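Local coordinates for Blr3880 protein (Bradyrhizobium japonicum, PDB 2OOD), which probably catalyses the zinc-dependent hydrolytic deamination of guanine to xanthine and ammonia, the step that opens guanine degradation, at residues A29-Q34 with N397-K402; D35-V40 with E52-A57; A145-F150 with A191-K196; R376-V381 with S439-V444. All blocks are in the same frame, centred on the assembly; numbering follows the deposited sequence.

Interaction 1 (A29-Q34 with N397-K402)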
loop_
_atom_site.group_PDB
_atom_site.type_symbol
_atom_site.label_atom_id
_atom_site.label_comp_id
_atom_site.label_asym_id
_atom_site.label_seq_id
_atom_site.Cartn_x
_atom_site.Cartn_y
_atom_site.Cartn_z
ATOM N N ALA A 29 -25.680 5.488 9.001
ATOM C CA ALA A 29 -25.466 4.048 8.919
ATOM C C ALA A 29 -24.602 3.581 10.080
ATOM O O ALA A 29 -24.574 2.394 10.407
ATOM C CB ALA A 29 -24.812 3.684 7.583
ATOM N N ALA A 30 -23.911 4.529 10.710
ATOM C CA ALA A 30 -23.030 4.237 11.835
ATOM C C ALA A 30 -23.713 4.404 13.194
ATOM O O ALA A 30 -24.776 5.017 13.307
ATOM C CB ALA A 30 -21.795 5.130 11.764
ATOM N N ARG A 31 -23.080 3.843 14.218
ATOM C CA ARG A 31 -23.573 3.903 15.591
ATOM C C ARG A 31 -22.360 4.210 16.458
ATOM O O ARG A 31 -21.406 3.438 16.507
ATOM C CB ARG A 31 -24.181 2.561 15.998
ATOM C CG ARG A 31 -24.707 2.518 17.409
ATOM C CD ARG A 31 -24.780 1.082 17.895
ATOM N NE ARG A 31 -25.993 0.373 17.498
ATOM C CZ ARG A 31 -26.065 -0.946 17.348
ATOM N NH1 ARG A 31 -24.993 -1.698 17.548
ATOM N NH2 ARG A 31 -27.209 -1.523 17.020
ATOM N N PHE A 32 -22.393 5.340 17.142
ATOM C CA PHE A 32 -21.269 5.738 17.968
ATOM C C PHE A 32 -21.611 5.931 19.441
ATOM O O PHE A 32 -22.632 6.529 19.780
ATOM C CB PHE A 32 -20.685 7.030 17.414
ATOM C CG PHE A 32 -19.604 7.617 18.258
ATOM C CD1 PHE A 32 -18.351 7.023 18.312
ATOM C CD2 PHE A 32 -19.826 8.787 18.969
ATOM C CE1 PHE A 32 -17.320 7.594 19.066
ATOM C CE2 PHE A 32 -18.809 9.371 19.727
ATOM C CZ PHE A 32 -17.551 8.773 19.773
ATOM N N HIS A 33 -20.746 5.415 20.310
ATOM C CA HIS A 33 -20.898 5.546 21.756
ATOM C C HIS A 33 -19.556 6.010 22.287
ATOM O O HIS A 33 -18.611 5.230 22.311
ATOM C CB HIS A 33 -21.243 4.200 22.396
ATOM C CG HIS A 33 -22.670 3.793 22.218
ATOM N ND1 HIS A 33 -23.721 4.553 22.683
ATOM C CD2 HIS A 33 -23.224 2.710 21.621
ATOM C CE1 HIS A 33 -24.861 3.957 22.378
ATOM N NE2 HIS A 33 -24.587 2.838 21.734
ATOM N N GLN A 34 -19.454 7.274 22.690
ATOM C CA GLN A 34 -18.190 7.775 23.218
ATOM C C GLN A 34 -17.802 6.995 24.469
ATOM O O GLN A 34 -16.620 6.731 24.703
ATOM C CB GLN A 34 -18.277 9.253 23.569
ATOM C CG GLN A 34 -16.959 9.785 24.092
ATOM C CD GLN A 34 -17.015 11.258 24.460
ATOM O OE1 GLN A 34 -17.456 12.104 23.668
ATOM N NE2 GLN A 34 -16.556 11.578 25.667
ATOM N N ASN A 397 -21.867 -6.659 13.842
ATOM C CA ASN A 397 -21.946 -5.498 14.712
ATOM C C ASN A 397 -22.234 -5.922 16.140
ATOM O O ASN A 397 -22.361 -7.104 16.433
ATOM C CB ASN A 397 -23.005 -4.502 14.215
ATOM C CG ASN A 397 -24.400 -5.113 14.093
ATOM O OD1 ASN A 397 -24.620 -6.281 14.407
ATOM N ND2 ASN A 397 -25.352 -4.309 13.630
ATOM N N PHE A 398 -22.338 -4.945 17.027
ATOM C CA PHE A 398 -22.574 -5.208 18.429
ATOM C C PHE A 398 -24.030 -5.411 18.848
ATOM O O PHE A 398 -24.405 -5.102 19.976
ATOM C CB PHE A 398 -21.951 -4.081 19.232
ATOM C CG PHE A 398 -20.488 -3.897 18.963
ATOM C CD1 PHE A 398 -19.619 -4.987 18.988
ATOM C CD2 PHE A 398 -19.965 -2.634 18.712
ATOM C CE1 PHE A 398 -18.247 -4.819 18.768
ATOM C CE2 PHE A 398 -18.592 -2.459 18.492
ATOM C CZ PHE A 398 -17.740 -3.555 18.522
ATOM N N GLU A 399 -24.857 -5.932 17.954
ATOM C CA GLU A 399 -26.250 -6.174 18.297
ATOM C C GLU A 399 -26.376 -7.379 19.218
ATOM O O GLU A 399 -25.747 -8.412 18.989
ATOM C CB GLU A 399 -27.076 -6.428 17.032
ATOM C CG GLU A 399 -27.490 -5.167 16.302
ATOM C CD GLU A 399 -28.477 -4.323 17.101
ATOM O OE1 GLU A 399 -28.220 -4.044 18.298
ATOM O OE2 GLU A 399 -29.511 -3.927 16.520
ATOM N N PRO A 400 -27.195 -7.263 20.273
ATOM C CA PRO A 400 -27.406 -8.357 21.227
ATOM C C PRO A 400 -27.758 -9.660 20.519
ATOM O O PRO A 400 -28.592 -9.675 19.616
ATOM C CB PRO A 400 -28.554 -7.840 22.084
ATOM C CG PRO A 400 -28.255 -6.368 22.155
ATOM C CD PRO A 400 -27.901 -6.045 20.709
ATOM N N GLY A 401 -27.115 -10.748 20.928
ATOM C CA GLY A 401 -27.385 -12.034 20.311
ATOM C C GLY A 401 -26.279 -12.467 19.370
ATOM O O GLY A 401 -26.202 -13.629 18.969
ATOM N N LYS A 402 -25.417 -11.525 19.007
ATOM C CA LYS A 402 -24.315 -11.827 18.112
ATOM C C LYS A 402 -23.088 -12.242 18.904
ATOM O O LYS A 402 -22.976 -11.962 20.099
ATOM C CB LYS A 402 -23.999 -10.617 17.229
ATOM C CG LYS A 402 -25.067 -10.373 16.175
ATOM C CD LYS A 402 -24.654 -9.349 15.144
ATOM C CE LYS A 402 -25.665 -9.320 14.004
ATOM N NZ LYS A 402 -25.287 -8.372 12.924
#
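R31 supplies most of the surface buried here, reaching from strand 30-33 to E399 and F398 in the loop ahead of strand 406-409. With CG anti to the backbone N (chi1 179°) the arginine runs outward from its strand, and a bend at chi3 (-84°) sets the guanidinium against the loop. NH2 forms a salt bridge with E399, lying 3.0 Å from OE1. The two side chains cross at about a right angle; this one nitrogen lies over the flat side of the carboxylate, nearer OE1, with guanidinium and carboxylate planes 62° apart. F398 adds a modest share: its CB is 4.2 Å from R31 NH1, while its ring turns away to meet F12 and F48.

D14 of strand 11-15 ties both sides together, since its OD2 pairs with R31 NH1 and accepts the backbone N-H of F398. The loop is also braced from within. A type II turn from E399 to K402 is closed by K402 N to E399 O at 3.1 Å, and K402 NZ donates to N397 OD1 at 2.6 Å, from above the carbonyl plane.

One arginine thus serves two acids, one on the neighbouring strand and one on a loop far along the chain. Such a shared cation probably offsets both carboxylates, joining N-terminal and C-terminal parts of the protein by charge more than by apolar packing.

Interaction 2 (D35-V40 with E52-A57)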
loop_
_atom_site.group_PDB
_atom_site.type_symbol
_atom_site.label_atom_id
_atom_site.label_comp_id
_atom_site.label_asym_id
_atom_site.label_seq_id
_atom_site.Cartn_x
_atom_site.Cartn_y
_atom_site.Cartn_z
ATOM N N ASP A 35 -18.807 6.633 25.267
ATOM C CA ASP A 35 -18.598 5.867 26.496
ATOM C C ASP A 35 -19.716 4.834 26.635
ATOM O O ASP A 35 -20.739 5.094 27.272
ATOM C CB ASP A 35 -18.588 6.803 27.710
ATOM C CG ASP A 35 -18.454 6.049 29.028
ATOM O OD1 ASP A 35 -17.636 5.106 29.102
ATOM O OD2 ASP A 35 -19.158 6.402 30.000
ATOM N N GLY A 36 -19.521 3.663 26.040
ATOM C CA GLY A 36 -20.549 2.645 26.102
ATOM C C GLY A 36 -20.124 1.395 26.834
ATOM O O GLY A 36 -18.956 1.229 27.194
ATOM N N LEU A 37 -21.084 0.502 27.047
ATOM C CA LEU A 37 -20.824 -0.743 27.746
ATOM C C LEU A 37 -21.474 -1.911 27.024
ATOM O O LEU A 37 -22.644 -1.867 26.650
ATOM C CB LEU A 37 -21.358 -0.661 29.178
ATOM C CG LEU A 37 -21.280 -1.925 30.041
ATOM C CD1 LEU A 37 -19.828 -2.313 30.263
ATOM C CD2 LEU A 37 -21.971 -1.676 31.373
HETATM N N MSE A 38 -20.695 -2.963 26.822
HETATM C CA MSE A 38 -21.185 -4.153 26.155
HETATM C C MSE A 38 -21.116 -5.293 27.166
HETATM O O MSE A 38 -20.058 -5.573 27.728
HETATM C CB MSE A 38 -20.312 -4.456 24.935
HETATM C CG MSE A 38 -20.746 -5.659 24.119
HETATM SE SE MSE A 38 -19.614 -5.854 22.501
HETATM C CE MSE A 38 -18.264 -7.130 23.171
ATOM N N VAL A 39 -22.256 -5.933 27.404
ATOM C CA VAL A 39 -22.345 -7.030 28.353
ATOM C C VAL A 39 -22.366 -8.352 27.598
ATOM O O VAL A 39 -23.353 -8.685 26.936
ATOM C CB VAL A 39 -23.628 -6.903 29.212
ATOM C CG1 VAL A 39 -23.775 -8.101 30.115
ATOM C CG2 VAL A 39 -23.575 -5.625 30.033
ATOM N N VAL A 40 -21.275 -9.106 27.699
ATOM C CA VAL A 40 -21.162 -10.387 27.007
ATOM C C VAL A 40 -21.223 -11.552 27.994
ATOM O O VAL A 40 -20.480 -11.577 28.973
ATOM C CB VAL A 40 -19.823 -10.480 26.243
ATOM C CG1 VAL A 40 -19.875 -11.602 25.232
ATOM C CG2 VAL A 40 -19.516 -9.169 25.582
ATOM N N GLU A 52 -23.830 4.487 31.428
ATOM C CA GLU A 52 -24.792 4.599 32.522
ATOM C C GLU A 52 -25.981 3.649 32.377
ATOM O O GLU A 52 -26.155 2.734 33.180
ATOM C CB GLU A 52 -25.313 6.032 32.630
ATOM C CG GLU A 52 -24.296 7.033 33.150
ATOM C CD GLU A 52 -23.585 6.534 34.405
ATOM O OE1 GLU A 52 -24.168 5.673 35.129
ATOM O OE2 GLU A 52 -22.446 7.013 34.676
ATOM N N LYS A 53 -26.795 3.859 31.350
ATOM C CA LYS A 53 -27.974 3.023 31.144
ATOM C C LYS A 53 -27.705 1.520 31.221
ATOM O O LYS A 53 -28.512 0.758 31.773
ATOM C CB LYS A 53 -28.632 3.351 29.798
ATOM C CG LYS A 53 -29.819 2.460 29.451
ATOM C CD LYS A 53 -30.405 2.848 28.089
ATOM C CE LYS A 53 -31.653 2.016 27.737
ATOM N NZ LYS A 53 -31.403 0.526 27.718
ATOM N N ILE A 54 -26.575 1.088 30.676
ATOM C CA ILE A 54 -26.255 -0.330 30.694
ATOM C C ILE A 54 -25.681 -0.770 32.037
ATOM O O ILE A 54 -26.060 -1.824 32.566
ATOM C CB ILE A 54 -25.267 -0.684 29.567
ATOM C CG1 ILE A 54 -25.853 -0.228 28.234
ATOM C CG2 ILE A 54 -25.028 -2.189 29.522
ATOM C CD1 ILE A 54 -27.169 -0.898 27.918
ATOM N N ALA A 55 -24.778 0.037 32.588
ATOM C CA ALA A 55 -24.165 -0.282 33.876
ATOM C C ALA A 55 -25.259 -0.455 34.924
ATOM O O ALA A 55 -25.201 -1.366 35.757
ATOM C CB ALA A 55 -23.197 0.831 34.294
ATOM N N ALA A 56 -26.261 0.423 34.858
ATOM C CA ALA A 56 -27.401 0.413 35.774
ATOM C C ALA A 56 -28.272 -0.833 35.622
ATOM O O ALA A 56 -28.709 -1.414 36.612
ATOM C CB ALA A 56 -28.249 1.658 35.556
ATOM N N ALA A 57 -28.538 -1.247 34.390
ATOM C CA ALA A 57 -29.368 -2.427 34.181
ATOM C C ALA A 57 -28.621 -3.713 34.529
ATOM O O ALA A 57 -29.221 -4.790 34.595
ATOM C CB ALA A 57 -29.839 -2.480 32.742
#
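L37 and V39 point from strand 36-41 toward I54, a helix-on-sheet packing in which helix 51-57 lies against one face of a small four-stranded mixed sheet. The helix follows directly on the hairpin formed by strands 36-41 and 45-48. The local axes approach to 7.3 Å at 37° between their directions, close enough for side chains to touch the opposite backbone.

Apolar contact carries the join. In L37, chi1 (175°) sets the direction of the chain and chi2 (64°) turns CD2 toward the helix: this methyl lies 3.6 Å from I54 CG2 and 4.0 Å from A55 CB. I54 answers with its CB and CG2, whereas CD1, at the end of its longer branch, leads away. Y51, one turn before A55, also touches L37.

Contacts between side chain and main chain form a second group. L37 CD2 comes within 3.5 Å of A55 N, and I54 CG2 sits 3.7 Å from L37 O, so methyls rest directly on both backbones.

Polar groups stay at the margin, where D35 OD1 makes a salt bridge with R9. Farther along the strand, V39 and I54 slide past each other in opposite directions, meeting through methyls alone, CG2 to CG2 at 3.8 Å.

Interaction 3 (A145-F150 with A191-K196)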
loop_
_atom_site.group_PDB
_atom_site.type_symbol
_atom_site.label_atom_id
_atom_site.label_comp_id
_atom_site.label_asym_id
_atom_site.label_seq_id
_atom_site.Cartn_x
_atom_site.Cartn_y
_atom_site.Cartn_z
ATOM N N ALA A 145 -4.191 -30.170 5.607
ATOM C CA ALA A 145 -4.226 -28.736 5.856
ATOM C C ALA A 145 -5.600 -28.279 6.343
ATOM O O ALA A 145 -5.699 -27.448 7.244
ATOM C CB ALA A 145 -3.842 -27.987 4.596
ATOM N N THR A 146 -6.663 -28.817 5.756
ATOM C CA THR A 146 -8.010 -28.439 6.171
ATOM C C THR A 146 -8.336 -28.913 7.587
ATOM O O THR A 146 -8.956 -28.182 8.367
ATOM C CB THR A 146 -9.082 -29.005 5.214
ATOM O OG1 THR A 146 -8.936 -28.397 3.926
ATOM C CG2 THR A 146 -10.483 -28.716 5.745
ATOM N N GLU A 147 -7.927 -30.135 7.919
ATOM C CA GLU A 147 -8.194 -30.681 9.245
ATOM C C GLU A 147 -7.476 -29.856 10.305
ATOM O O GLU A 147 -8.084 -29.445 11.293
ATOM C CB GLU A 147 -7.740 -32.140 9.333
ATOM C CG GLU A 147 -8.419 -33.064 8.341
ATOM C CD GLU A 147 -7.744 -34.424 8.256
ATOM O OE1 GLU A 147 -6.564 -34.513 8.656
ATOM O OE2 GLU A 147 -8.381 -35.394 7.780
ATOM N N GLU A 148 -6.186 -29.606 10.096
ATOM C CA GLU A 148 -5.412 -28.826 11.053
ATOM C C GLU A 148 -5.960 -27.414 11.245
ATOM O O GLU A 148 -5.867 -26.863 12.340
ATOM C CB GLU A 148 -3.945 -28.750 10.625
ATOM C CG GLU A 148 -3.190 -30.065 10.742
ATOM C CD GLU A 148 -3.292 -30.679 12.131
ATOM O OE1 GLU A 148 -3.116 -29.943 13.124
ATOM O OE2 GLU A 148 -3.539 -31.900 12.230
ATOM N N LEU A 149 -6.532 -26.832 10.190
ATOM C CA LEU A 149 -7.082 -25.481 10.270
ATOM C C LEU A 149 -8.354 -25.426 11.106
ATOM O O LEU A 149 -8.504 -24.565 11.969
ATOM C CB LEU A 149 -7.372 -24.920 8.872
ATOM C CG LEU A 149 -8.150 -23.597 8.883
ATOM C CD1 LEU A 149 -7.301 -22.498 9.484
ATOM C CD2 LEU A 149 -8.569 -23.232 7.481
ATOM N N PHE A 150 -9.277 -26.339 10.844
ATOM C CA PHE A 150 -10.520 -26.364 11.598
ATOM C C PHE A 150 -10.273 -26.621 13.079
ATOM O O PHE A 150 -10.904 -26.010 13.940
ATOM C CB PHE A 150 -11.448 -27.449 11.056
ATOM C CG PHE A 150 -12.265 -27.019 9.875
ATOM C CD1 PHE A 150 -13.102 -25.908 9.962
ATOM C CD2 PHE A 150 -12.237 -27.748 8.689
ATOM C CE1 PHE A 150 -13.906 -25.530 8.886
ATOM C CE2 PHE A 150 -13.038 -27.380 7.606
ATOM C CZ PHE A 150 -13.874 -26.269 7.707
ATOM N N ALA A 191 -18.703 -33.803 7.251
ATOM C CA ALA A 191 -19.223 -34.596 8.357
ATOM C C ALA A 191 -18.580 -34.150 9.660
ATOM O O ALA A 191 -19.264 -33.713 10.588
ATOM C CB ALA A 191 -18.934 -36.069 8.112
ATOM N N GLN A 192 -17.257 -34.254 9.713
ATOM C CA GLN A 192 -16.497 -33.881 10.901
ATOM C C GLN A 192 -16.517 -32.424 11.337
ATOM O O GLN A 192 -16.460 -32.149 12.536
ATOM C CB GLN A 192 -15.033 -34.279 10.739
ATOM C CG GLN A 192 -14.772 -35.759 10.834
ATOM C CD GLN A 192 -13.319 -36.045 11.143
ATOM O OE1 GLN A 192 -12.693 -35.326 11.938
ATOM N NE2 GLN A 192 -12.768 -37.103 10.532
ATOM N N TYR A 193 -16.606 -31.491 10.394
ATOM C CA TYR A 193 -16.530 -30.089 10.773
ATOM C C TYR A 193 -17.682 -29.137 10.546
ATOM O O TYR A 193 -17.935 -28.274 11.390
ATOM C CB TYR A 193 -15.279 -29.491 10.146
ATOM C CG TYR A 193 -14.037 -30.288 10.456
ATOM C CD1 TYR A 193 -13.486 -30.285 11.731
ATOM C CD2 TYR A 193 -13.411 -31.041 9.474
ATOM C CE1 TYR A 193 -12.334 -31.010 12.021
ATOM C CE2 TYR A 193 -12.255 -31.773 9.752
ATOM C CZ TYR A 193 -11.720 -31.751 11.025
ATOM O OH TYR A 193 -10.559 -32.451 11.299
ATOM N N HIS A 194 -18.386 -29.257 9.430
ATOM C CA HIS A 194 -19.459 -28.308 9.193
ATOM C C HIS A 194 -20.459 -28.114 10.342
ATOM O O HIS A 194 -21.079 -29.061 10.830
ATOM C CB HIS A 194 -20.229 -28.634 7.909
ATOM C CG HIS A 194 -21.241 -27.588 7.559
ATOM N ND1 HIS A 194 -20.896 -26.267 7.353
ATOM C CD2 HIS A 194 -22.591 -27.639 7.477
ATOM C CE1 HIS A 194 -21.990 -25.552 7.166
ATOM N NE2 HIS A 194 -23.033 -26.361 7.237
ATOM N N ASP A 195 -20.600 -26.863 10.760
ATOM C CA ASP A 195 -21.526 -26.473 11.810
ATOM C C ASP A 195 -21.291 -27.118 13.174
ATOM O O ASP A 195 -22.228 -27.319 13.959
ATOM C CB ASP A 195 -22.968 -26.714 11.356
ATOM C CG ASP A 195 -23.969 -25.895 12.159
ATOM O OD1 ASP A 195 -23.685 -24.696 12.400
ATOM O OD2 ASP A 195 -25.035 -26.434 12.540
ATOM N N LYS A 196 -20.034 -27.447 13.449
ATOM C CA LYS A 196 -19.651 -28.007 14.741
ATOM C C LYS A 196 -18.923 -26.834 15.397
ATOM O O LYS A 196 -17.856 -26.421 14.930
ATOM C CB LYS A 196 -18.682 -29.177 14.560
ATOM C CG LYS A 196 -19.240 -30.366 13.798
ATOM C CD LYS A 196 -20.216 -31.163 14.645
ATOM C CE LYS A 196 -20.543 -32.505 13.987
ATOM N NZ LYS A 196 -19.310 -33.329 13.787
#
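F150 and Y193 exchange CH-pi contacts, each laying its own CB over the other's ring. Y193 CB stands almost over the middle of the phenylalanine ring, 3.9 Å from the centroid, whereas F150 CB lies over the tyrosine face nearer the rim. The planes are close to parallel, 17° apart, yet slid so far that the rings barely overlap, with centroids separated by 4.8 Å; the methylenes supply much of the fit, along with the near edges of the rings. In both residues CG is anti to the carbonyl carbon and beside the backbone N (chi1 -84° for F150, -52° for Y193), which directs both side chains in between the helices, where they cross at a slant. Q192 CB lies against the opposite tyrosine face, toward its rim.

At its far end the tyrosine reaches E147, whose CB lies 3.5 Å from Y193 OH. That is packing; the hydroxyl is hydrogen-bonded to E151 OE2, one turn beyond E147 on helix 143-156. The carboxylate of E147 is itself held by two arginines, R113 at OE1 and R188 at OE2.

Farther out, the chain beyond Y193 turns back on itself. A type II turn from Y193 to K196 is closed by K196 N to Y193 O at 3.1 Å, and K196 NZ folds back to A191 O at 3.2 Å, in the carbonyl plane and on a lone pair. H194 is tied to Y201 and D228.

Helices 143-156 and 179-193 follow the successive parallel strands 132-138 and 160-166, so the contact is lateral packing of neighbouring helices in the outer layer of the amidohydrolase TIM barrel.

Interaction 4 (R376-V381 with S439-V444)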
loop_
_atom_site.group_PDB
_atom_site.type_symbol
_atom_site.label_atom_id
_atom_site.label_comp_id
_atom_site.label_asym_id
_atom_site.label_seq_id
_atom_site.Cartn_x
_atom_site.Cartn_y
_atom_site.Cartn_z
ATOM N N ARG A 376 -17.918 3.569 4.506
ATOM C CA ARG A 376 -18.031 2.486 3.538
ATOM C C ARG A 376 -16.955 1.421 3.728
ATOM O O ARG A 376 -17.224 0.222 3.638
ATOM C CB ARG A 376 -17.939 3.051 2.117
ATOM C CG ARG A 376 -19.124 3.898 1.685
ATOM C CD ARG A 376 -18.851 4.597 0.366
ATOM N NE ARG A 376 -20.047 5.246 -0.166
ATOM C CZ ARG A 376 -20.065 6.000 -1.261
ATOM N NH1 ARG A 376 -18.949 6.204 -1.940
ATOM N NH2 ARG A 376 -21.198 6.545 -1.685
ATOM N N GLY A 377 -15.733 1.869 3.989
ATOM C CA GLY A 377 -14.631 0.944 4.173
ATOM C C GLY A 377 -14.769 0.052 5.388
ATOM O O GLY A 377 -14.557 -1.155 5.308
ATOM N N PHE A 378 -15.121 0.643 6.521
ATOM C CA PHE A 378 -15.275 -0.120 7.746
ATOM C C PHE A 378 -16.553 -0.926 7.844
ATOM O O PHE A 378 -16.636 -1.862 8.636
ATOM C CB PHE A 378 -15.107 0.798 8.943
ATOM C CG PHE A 378 -13.685 0.955 9.338
ATOM C CD1 PHE A 378 -13.011 -0.102 9.945
ATOM C CD2 PHE A 378 -12.977 2.111 9.026
ATOM C CE1 PHE A 378 -11.659 -0.012 10.234
ATOM C CE2 PHE A 378 -11.618 2.209 9.313
ATOM C CZ PHE A 378 -10.962 1.142 9.914
ATOM N N TRP A 379 -17.550 -0.560 7.048
ATOM C CA TRP A 379 -18.789 -1.308 7.020
ATOM C C TRP A 379 -18.454 -2.564 6.213
ATOM O O TRP A 379 -18.896 -3.659 6.538
ATOM C CB TRP A 379 -19.880 -0.509 6.307
ATOM C CG TRP A 379 -21.132 -1.319 6.022
ATOM C CD1 TRP A 379 -22.154 -1.580 6.886
ATOM C CD2 TRP A 379 -21.464 -1.992 4.797
ATOM N NE1 TRP A 379 -23.100 -2.371 6.278
ATOM C CE2 TRP A 379 -22.701 -2.637 4.997
ATOM C CE3 TRP A 379 -20.835 -2.110 3.553
ATOM C CZ2 TRP A 379 -23.319 -3.388 3.995
ATOM C CZ3 TRP A 379 -21.452 -2.860 2.558
ATOM C CH2 TRP A 379 -22.680 -3.487 2.786
ATOM N N SER A 380 -17.646 -2.394 5.167
ATOM C CA SER A 380 -17.240 -3.500 4.298
ATOM C C SER A 380 -16.412 -4.586 4.967
ATOM O O SER A 380 -16.495 -5.743 4.576
ATOM C CB SER A 380 -16.464 -2.974 3.088
ATOM O OG SER A 380 -17.328 -2.341 2.163
ATOM N N VAL A 381 -15.604 -4.225 5.958
ATOM C CA VAL A 381 -14.786 -5.220 6.642
ATOM C C VAL A 381 -15.483 -5.771 7.890
ATOM O O VAL A 381 -14.902 -6.559 8.636
ATOM C CB VAL A 381 -13.403 -4.650 7.029
ATOM C CG1 VAL A 381 -12.657 -4.218 5.782
ATOM C CG2 VAL A 381 -13.568 -3.484 7.981
ATOM N N SER A 439 -13.678 10.124 11.138
ATOM C CA SER A 439 -12.535 10.886 10.682
ATOM C C SER A 439 -11.197 10.248 11.089
ATOM O O SER A 439 -10.250 10.244 10.308
ATOM C CB SER A 439 -12.649 12.307 11.228
ATOM O OG SER A 439 -12.071 13.240 10.341
HETATM N N MSE A 440 -11.117 9.707 12.303
HETATM C CA MSE A 440 -9.884 9.070 12.779
HETATM C C MSE A 440 -9.716 7.669 12.195
HETATM O O MSE A 440 -8.596 7.175 12.061
HETATM C CB MSE A 440 -9.876 8.966 14.303
HETATM C CG MSE A 440 -10.129 10.267 15.008
HETATM SE SE MSE A 440 -9.839 10.124 16.931
HETATM C CE MSE A 440 -9.342 11.975 17.276
ATOM N N LEU A 441 -10.836 7.026 11.877
ATOM C CA LEU A 441 -10.813 5.695 11.295
ATOM C C LEU A 441 -10.261 5.780 9.875
ATOM O O LEU A 441 -9.617 4.851 9.395
ATOM C CB LEU A 441 -12.215 5.080 11.289
ATOM C CG LEU A 441 -12.764 4.594 12.632
ATOM C CD1 LEU A 441 -14.193 4.134 12.459
ATOM C CD2 LEU A 441 -11.907 3.462 13.169
ATOM N N PHE A 442 -10.507 6.896 9.199
ATOM C CA PHE A 442 -9.977 7.048 7.859
ATOM C C PHE A 442 -8.465 7.208 7.966
ATOM O O PHE A 442 -7.726 6.818 7.067
ATOM C CB PHE A 442 -10.561 8.271 7.152
ATOM C CG PHE A 442 -10.232 8.323 5.683
ATOM C CD1 PHE A 442 -10.838 7.437 4.786
ATOM C CD2 PHE A 442 -9.275 9.206 5.195
ATOM C CE1 PHE A 442 -10.486 7.434 3.429
ATOM C CE2 PHE A 442 -8.922 9.202 3.837
ATOM C CZ PHE A 442 -9.530 8.315 2.964
ATOM N N ALA A 443 -8.003 7.798 9.062
ATOM C CA ALA A 443 -6.576 7.977 9.263
ATOM C C ALA A 443 -5.955 6.624 9.611
ATOM O O ALA A 443 -4.790 6.378 9.316
ATOM C CB ALA A 443 -6.324 8.974 10.371
ATOM N N VAL A 444 -6.728 5.748 10.250
ATOM C CA VAL A 444 -6.231 4.422 10.589
ATOM C C VAL A 444 -5.965 3.686 9.282
ATOM O O VAL A 444 -4.903 3.096 9.095
ATOM C CB VAL A 444 -7.259 3.626 11.407
ATOM C CG1 VAL A 444 -6.921 2.156 11.375
ATOM C CG2 VAL A 444 -7.268 4.118 12.834
#
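Behind F378, whose ring crosses to L441, the carbonyl oxygen of R376 is gripped by two donors from a single residue. S380 N reaches R376 O at 3.1 Å as the regular helical bond, and S380 OG adds a second at 3.0 Å; the two arrive from opposite faces of the carbonyl plane, the hydroxyl tilted 27° out of it. The serine hydroxyl is thereby turned back onto its own helix, 374-380, near its C-terminal end, while the same turn presents the F378 ring to helix 434-447.

That ring makes the contact. Its CE2 corner lies 3.5 Å from L441 CB. The leucine has CG anti to its carbonyl carbon (chi1 -74°), which helps bring CD2 over one face, 4.1 Å from F378 CZ and displaced toward the rim. The main-chain L441 O supplies the edge contact, in the ring plane and 3.3 Å from F378 CE2. V444, a turn later, adds a looser touch at the edge, its CG1 4.4 Å from F378 CZ.

Strand 11-15 lies alongside both helices, F15 touching F378 and F13 touching L441. F442 points away from this contact; its ring meets Y91 of the second subunit edge-to-face, so helix 434-447 also contributes to the dimer interface.

Between the two segments the chemistry is almost wholly apolar. The edge-on carbonyl of L441 is at most weakly attractive, and the two segments meet through side-chain packing, with the stronger polar bonds kept within each helix or turned to other neighbours.

Interactions 1 and 2 adjoin: their strands follow each other round the corner at Q34 and D35, and F398 CD1 touches M38 SE at 3.6 Å. Even so they differ, the partly buried interaction 1 resting on charge and the buried interaction 2 on methyls. Interaction 4, about 15 Å from interaction 1 centre to centre, shares strand 11-15 with it, D14 pairing with R31 in one and F13 and F15 touching the helices in the other. Interaction 3 stands apart in the barrel, on the opposite side of the chain's centre from interaction 4. Both are buried aromatic contacts between helices, but one matches two rings and the other sets a ring against leucine.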